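Local atomic coordinates of EcmrR transcriptional regulator (Escherichia coli, PDB entry 6WL5), a protein that probably senses varied drug-like compounds, among them cationic detergents, through a GyrI-like domain and activates transcription as a MerR family regulator. Residues Ala97-Ile101 / Tyr115-Val120; Val100-Tyr106 / Ser145-Glu151. All coordinates share one frame; numbering follows the deposited sequence. Where two conformers were deposited one is given.

How the contacts relate
Contact 1 comes first along the chain. Strand 88-103 ends, the chain turns, and helix 109-123 packs back against it, so that 97-101 meets 115-120 with 13 residues between them. Contact 2 closes a longer loop of 38 residues. It starts from the end of the same strand, at 100-106, and ends at 145-151, where strand 149-158 begins. The helix segment of contact 1 lies inside that longer loop. The two contacts share V100 and I101. V100 turns its side chain to the helix while its backbone, like that of H102, bonds to strand 149-158. Together they tie helix and two adjacent strands into one unit.

Contact 1. Residues Ala97-Ile101 / Tyr115-Val120; sequences AVTVI and YLMQWV
This is helix-on-sheet packing in the GyrI-like domain: helix 109-123 lies on strand 88-103, with V98 and V100 meeting Y115, L116, W119 and V120. The segment axes approach to 9.3 Å and run at 143° to each other, roughly antiparallel. M117, on the same helix, touches bound cetyl-trimethyl-ammonium. V98 and V100, two residues apart, both point to the helix, while T99 between them points away. V98 meets the indole of W119. Its CG2 stands over one face of the six-membered ring, 3.6 Å from the centroid, in a CH-pi contact. With chi1 at 62°, V98 sets CG2 anti to its N and over the indole, and leaves CG1 for V120, whose CG2 is 3.9 Å from it. V100 and L116 reach toward each other, tip to tip. L116 CD2 is 3.8 Å from V100 CG1 and 4.0 Å from V98 CG2, so one methyl touches both valines. The other, CD1, packs against V100 CG2. Y115 adds its ring at the margin: V100 CG1 is 4.0 Å from Y115 CD1, in an oblique approach. Around this core A6 touches both V98 and W119, and the rings of Y125 and W119 meet. L116 also rests on I152 and F154 of strand 149-158. Replacing W119 with alanine is likely to strip the V98 methyl of its aromatic cover and open a gap next to Y125. Between the two segments the side-chain contacts are apolar throughout, which suggests that burial and fit, not directed bonds, account for this part of the interface.

Contact 2. Residues Val100-Tyr106 / Ser145-Glu151; sequences VIHKGPY and SAEWMTE
S145 opens the second segment against the turn at G104 and P105: its carbonyl O takes a CA-H...O contact from G104 CA at 3.2 Å. With phi 102° and psi -174°, a side chain at G104 would jam against the carbonyl O before it and clash with P105 CD. A146 lends its O to the flank of K103 CE. E147 OE1 is met from above the carboxylate plane by K103 NZ in a salt bridge of 3.2 Å; this rests on one of two lysine conformers, whose chain folds past W148 O. W148 O accepts G104 N at 3.0 Å, with the donor above the carbonyl plane. The W148 and Y106 side chains cross at about a right angle, but their ring planes meet obliquely, at 43°. CE3 of W148 lies over the centre of one Y106 face. M149 CG packs on I101 CG2 at 3.8 Å, and its CE lies beside K103 CD. T150 and H102 form an antiparallel hydrogen-bonded pair: H102 N to T150 O is 2.8 Å, and T150 N to H102 O is 3.0 Å. T150 OG1 sits in plane at the edge of the Y106 ring. It donates to one water, which donates to H102 O and G104 O. It accepts from a second water bound to Y106 OH. H102 NE2 donates to P105 O at 3.0 Å, close to its ring plane, and links the strand end to the turn; ND1 is held by Y4 OH. E151 packs its CB on I101 CD1, while OE2 makes a salt bridge with K9 and a hydrogen bond with Q153. Y106, of a cetyl-trimethyl-ammonium pocket, touches F26 and W140. Strand 149-158 lies between 88-103 and 132-137; M149 and T150 pack on the latter, H102 on helix 109-123.

Contact 1. Residues Ala97-Ile101 / Tyr115-Val120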
loop_
_atom_site.group_PDB
_atom_site.type_symbol
_atom_site.label_atom_id
_atom_site.label_comp_id
_atom_site.label_asym_id
_atom_site.label_seq_id
_atom_site.Cartn_x
_atom_site.Cartn_y
_atom_site.Cartn_z
ATOM N N ALA A 97 -9.592 -4.699 8.043
ATOM C CA ALA A 97 -8.150 -4.834 8.177
ATOM C C ALA A 97 -7.714 -4.632 9.612
ATOM O O ALA A 97 -8.234 -3.743 10.310
ATOM C CB ALA A 97 -7.415 -3.801 7.305
ATOM N N VAL A 98 -6.703 -5.403 10.019
ATOM C CA VAL A 98 -5.898 -5.040 11.172
ATOM C C VAL A 98 -4.680 -4.272 10.683
ATOM O O VAL A 98 -4.045 -4.648 9.680
ATOM C CB VAL A 98 -5.550 -6.265 12.030
ATOM C CG1 VAL A 98 -4.703 -7.311 11.299
ATOM C CG2 VAL A 98 -4.917 -5.840 13.351
ATOM N N THR A 99 -4.414 -3.141 11.334
ATOM C CA THR A 99 -3.414 -2.188 10.875
ATOM C C THR A 99 -2.445 -1.803 11.985
ATOM O O THR A 99 -2.795 -1.807 13.168
ATOM C CB THR A 99 -4.104 -0.918 10.326
ATOM O OG1 THR A 99 -4.692 -0.149 11.390
ATOM C CG2 THR A 99 -5.178 -1.251 9.309
ATOM N N VAL A 100 -1.228 -1.410 11.583
ATOM C CA VAL A 100 -0.288 -0.723 12.465
ATOM C C VAL A 100 0.356 0.399 11.682
ATOM O O VAL A 100 0.464 0.330 10.462
ATOM C CB VAL A 100 0.820 -1.620 13.048
ATOM C CG1 VAL A 100 0.229 -2.677 13.944
ATOM C CG2 VAL A 100 1.685 -2.238 11.946
ATOM N N ILE A 101 0.777 1.404 12.396
ATOM C CA ILE A 101 1.618 2.457 11.832
ATOM C C ILE A 101 3.086 2.126 12.053
ATOM O O ILE A 101 3.536 1.922 13.196
ATOM C CB ILE A 101 1.270 3.824 12.452
ATOM C CG1 ILE A 101 -0.157 4.231 12.081
ATOM C CG2 ILE A 101 2.299 4.898 12.054
ATOM C CD1 ILE A 101 -0.317 4.762 10.661
ATOM N N TYR A 115 5.046 -8.175 13.149
ATOM C CA TYR A 115 4.105 -7.879 14.208
ATOM C C TYR A 115 2.678 -8.228 13.843
ATOM O O TYR A 115 1.984 -8.829 14.632
ATOM C CB TYR A 115 4.165 -6.393 14.554
ATOM C CG TYR A 115 3.434 -6.033 15.814
ATOM C CD1 TYR A 115 2.118 -5.638 15.795
ATOM C CD2 TYR A 115 4.083 -6.081 17.005
ATOM C CE1 TYR A 115 1.465 -5.316 16.973
ATOM C CE2 TYR A 115 3.462 -5.753 18.163
ATOM C CZ TYR A 115 2.159 -5.375 18.140
ATOM O OH TYR A 115 1.619 -5.042 19.348
ATOM N N LEU A 116 2.253 -7.871 12.643
ATOM C CA LEU A 116 0.867 -8.143 12.252
ATOM C C LEU A 116 0.632 -9.632 12.021
ATOM O O LEU A 116 -0.435 -10.142 12.361
ATOM C CB LEU A 116 0.469 -7.330 11.016
ATOM C CG LEU A 116 0.130 -5.863 11.288
ATOM C CD1 LEU A 116 -0.110 -5.180 9.963
ATOM C CD2 LEU A 116 -1.086 -5.762 12.194
ATOM N N MET A 117 1.615 -10.342 11.426
ATOM C CA MET A 117 1.495 -11.799 11.273
ATOM C C MET A 117 1.269 -12.454 12.636
ATOM O O MET A 117 0.402 -13.325 12.776
ATOM C CB MET A 117 2.746 -12.407 10.582
ATOM C CG MET A 117 2.823 -12.238 9.023
ATOM S SD MET A 117 4.211 -12.983 8.050
ATOM C CE MET A 117 5.494 -11.735 8.222
ATOM N N GLN A 118 2.016 -12.018 13.659
ATOM C CA GLN A 118 1.873 -12.571 15.006
ATOM C C GLN A 118 0.530 -12.192 15.623
ATOM O O GLN A 118 -0.131 -13.037 16.255
ATOM C CB GLN A 118 3.017 -12.103 15.892
ATOM C CG GLN A 118 3.095 -12.713 17.260
ATOM C CD GLN A 118 3.511 -14.175 17.229
ATOM O OE1 GLN A 118 4.561 -14.522 16.672
ATOM N NE2 GLN A 118 2.683 -15.044 17.798
ATOM N N TRP A 119 0.103 -10.948 15.422
ATOM C CA TRP A 119 -1.171 -10.505 15.969
ATOM C C TRP A 119 -2.307 -11.344 15.417
ATOM O O TRP A 119 -3.218 -11.739 16.148
ATOM C CB TRP A 119 -1.381 -9.028 15.620
ATOM C CG TRP A 119 -2.605 -8.443 16.312
ATOM C CD1 TRP A 119 -2.613 -7.726 17.468
ATOM C CD2 TRP A 119 -3.969 -8.530 15.883
ATOM N NE1 TRP A 119 -3.900 -7.370 17.801
ATOM C CE2 TRP A 119 -4.751 -7.852 16.844
ATOM C CE3 TRP A 119 -4.612 -9.150 14.797
ATOM C CZ2 TRP A 119 -6.138 -7.764 16.750
ATOM C CZ3 TRP A 119 -5.973 -9.036 14.682
ATOM C CH2 TRP A 119 -6.731 -8.358 15.669
ATOM N N VAL A 120 -2.293 -11.588 14.116
ATOM C CA VAL A 120 -3.354 -12.370 13.495
ATOM C C VAL A 120 -3.442 -13.751 14.127
ATOM O O VAL A 120 -4.538 -14.224 14.496
ATOM C CB VAL A 120 -3.125 -12.407 11.977
ATOM C CG1 VAL A 120 -3.971 -13.419 11.346
ATOM C CG2 VAL A 120 -3.425 -11.032 11.357
#

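Contact 2. Residues Val100-Tyr106 / Ser145-Glu151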
loop_
_atom_site.group_PDB
_atom_site.type_symbol
_atom_site.label_atom_id
_atom_site.label_comp_id
_atom_site.label_asym_id
_atom_site.label_seq_id
_atom_site.Cartn_x
_atom_site.Cartn_y
_atom_site.Cartn_z
ATOM N N VAL A 100 -1.228 -1.410 11.583
ATOM C CA VAL A 100 -0.288 -0.723 12.465
ATOM C C VAL A 100 0.356 0.399 11.682
ATOM O O VAL A 100 0.464 0.330 10.462
ATOM C CB VAL A 100 0.820 -1.620 13.048
ATOM C CG1 VAL A 100 0.229 -2.677 13.944
ATOM C CG2 VAL A 100 1.685 -2.238 11.946
ATOM N N ILE A 101 0.777 1.404 12.396
ATOM C CA ILE A 101 1.618 2.457 11.832
ATOM C C ILE A 101 3.086 2.126 12.053
ATOM O O ILE A 101 3.536 1.922 13.196
ATOM C CB ILE A 101 1.270 3.824 12.452
ATOM C CG1 ILE A 101 -0.157 4.231 12.081
ATOM C CG2 ILE A 101 2.299 4.898 12.054
ATOM C CD1 ILE A 101 -0.317 4.762 10.661
ATOM N N HIS A 102 3.844 2.122 10.954
ATOM C CA HIS A 102 5.292 2.065 10.984
ATOM C C HIS A 102 5.854 3.480 10.857
ATOM O O HIS A 102 5.628 4.170 9.848
ATOM C CB HIS A 102 5.818 1.211 9.846
ATOM C CG HIS A 102 7.298 1.148 9.818
ATOM N ND1 HIS A 102 8.021 0.373 10.707
ATOM C CD2 HIS A 102 8.202 1.824 9.073
ATOM C CE1 HIS A 102 9.313 0.575 10.486
ATOM N NE2 HIS A 102 9.444 1.412 9.473
ATOM N N LYS A 103 6.486 3.954 11.920
ATOM C CA LYS A 103 7.198 5.219 11.892
ATOM C C LYS A 103 8.644 4.984 11.481
ATOM O O LYS A 103 9.270 4.008 11.892
ATOM C CB LYS A 103 7.174 5.870 13.275
ATOM C CG LYS A 103 5.804 6.445 13.665
ATOM C CD LYS A 103 5.332 7.547 12.684
ATOM C CE LYS A 103 6.179 8.797 12.805
ATOM N NZ LYS A 103 6.049 9.350 14.180
ATOM N N GLY A 104 9.172 5.887 10.667
ATOM C CA GLY A 104 10.561 5.841 10.297
ATOM C C GLY A 104 10.854 5.285 8.922
ATOM O O GLY A 104 9.970 5.071 8.081
ATOM N N PRO A 105 12.155 5.142 8.655
ATOM C CA PRO A 105 12.621 4.707 7.342
ATOM C C PRO A 105 12.189 3.292 7.006
ATOM O O PRO A 105 11.742 2.516 7.857
ATOM C CB PRO A 105 14.157 4.779 7.464
ATOM C CG PRO A 105 14.454 5.544 8.653
ATOM C CD PRO A 105 13.263 5.531 9.547
ATOM N N TYR A 106 12.278 2.984 5.714
ATOM C CA TYR A 106 11.684 1.760 5.176
ATOM C C TYR A 106 12.518 0.516 5.401
ATOM O O TYR A 106 11.990 -0.584 5.225
ATOM C CB TYR A 106 11.377 1.936 3.691
ATOM C CG TYR A 106 10.471 3.086 3.350
ATOM C CD1 TYR A 106 9.338 3.350 4.113
ATOM C CD2 TYR A 106 10.706 3.888 2.256
ATOM C CE1 TYR A 106 8.455 4.365 3.778
ATOM C CE2 TYR A 106 9.832 4.894 1.909
ATOM C CZ TYR A 106 8.705 5.143 2.663
ATOM O OH TYR A 106 7.877 6.189 2.317
ATOM N N SER A 145 13.592 11.605 8.522
ATOM C CA SER A 145 12.997 10.304 8.221
ATOM C C SER A 145 12.453 9.587 9.440
ATOM O O SER A 145 11.672 8.640 9.266
ATOM C CB SER A 145 14.015 9.409 7.509
ATOM O OG SER A 145 15.156 9.207 8.304
ATOM N N ALA A 146 12.807 10.008 10.664
ATOM C CA ALA A 146 12.165 9.407 11.829
ATOM C C ALA A 146 10.669 9.710 11.886
ATOM O O ALA A 146 9.912 8.983 12.568
ATOM C CB ALA A 146 12.811 9.933 13.100
ATOM N N GLU A 147 10.222 10.735 11.153
ATOM C CA GLU A 147 8.831 11.141 11.128
ATOM C C GLU A 147 8.049 10.611 9.933
ATOM O O GLU A 147 6.862 10.907 9.801
ATOM C CB GLU A 147 8.722 12.654 11.200
ATOM C CG GLU A 147 9.254 13.223 12.549
ATOM C CD GLU A 147 8.573 12.616 13.820
ATOM O OE1 GLU A 147 7.360 12.246 13.819
ATOM O OE2 GLU A 147 9.259 12.510 14.860
ATOM N N TRP A 148 8.656 9.781 9.099
ATOM C CA TRP A 148 7.868 9.102 8.078
ATOM C C TRP A 148 6.812 8.191 8.716
ATOM O O TRP A 148 6.973 7.686 9.838
ATOM C CB TRP A 148 8.783 8.287 7.193
ATOM C CG TRP A 148 9.741 9.122 6.416
ATOM C CD1 TRP A 148 9.887 10.506 6.412
ATOM C CD2 TRP A 148 10.710 8.613 5.504
ATOM N NE1 TRP A 148 10.870 10.862 5.515
ATOM C CE2 TRP A 148 11.402 9.720 4.963
ATOM C CE3 TRP A 148 11.063 7.309 5.087
ATOM C CZ2 TRP A 148 12.436 9.560 4.028
ATOM C CZ3 TRP A 148 12.091 7.146 4.173
ATOM C CH2 TRP A 148 12.751 8.269 3.634
ATOM N N MET A 149 5.702 8.012 8.010
ATOM C CA MET A 149 4.559 7.273 8.535
ATOM C C MET A 149 3.954 6.470 7.402
ATOM O O MET A 149 3.532 7.034 6.378
ATOM C CB MET A 149 3.532 8.244 9.130
ATOM C CG MET A 149 2.211 7.615 9.416
ATOM S SD MET A 149 1.047 8.721 10.211
ATOM C CE MET A 149 1.939 8.941 11.728
ATOM N N THR A 150 3.873 5.156 7.614
ATOM C CA THR A 150 3.389 4.181 6.646
ATOM C C THR A 150 2.482 3.242 7.406
ATOM O O THR A 150 2.888 2.673 8.430
ATOM C CB THR A 150 4.579 3.406 6.064
ATOM O OG1 THR A 150 5.596 4.315 5.600
ATOM C CG2 THR A 150 4.203 2.526 4.900
ATOM N N GLU A 151 1.263 3.070 6.920
ATOM C CA GLU A 151 0.330 2.179 7.576
ATOM C C GLU A 151 0.304 0.837 6.868
ATOM O O GLU A 151 0.105 0.775 5.648
ATOM C CB GLU A 151 -1.081 2.765 7.671
ATOM C CG GLU A 151 -2.021 1.838 8.431
ATOM C CD GLU A 151 -3.324 2.478 8.835
ATOM O OE1 GLU A 151 -3.356 3.233 9.840
ATOM O OE2 GLU A 151 -4.327 2.215 8.143
HETATM O O HOH W 1 7.284 4.972 7.656
HETATM O O HOH W 2 5.656 6.500 3.851
#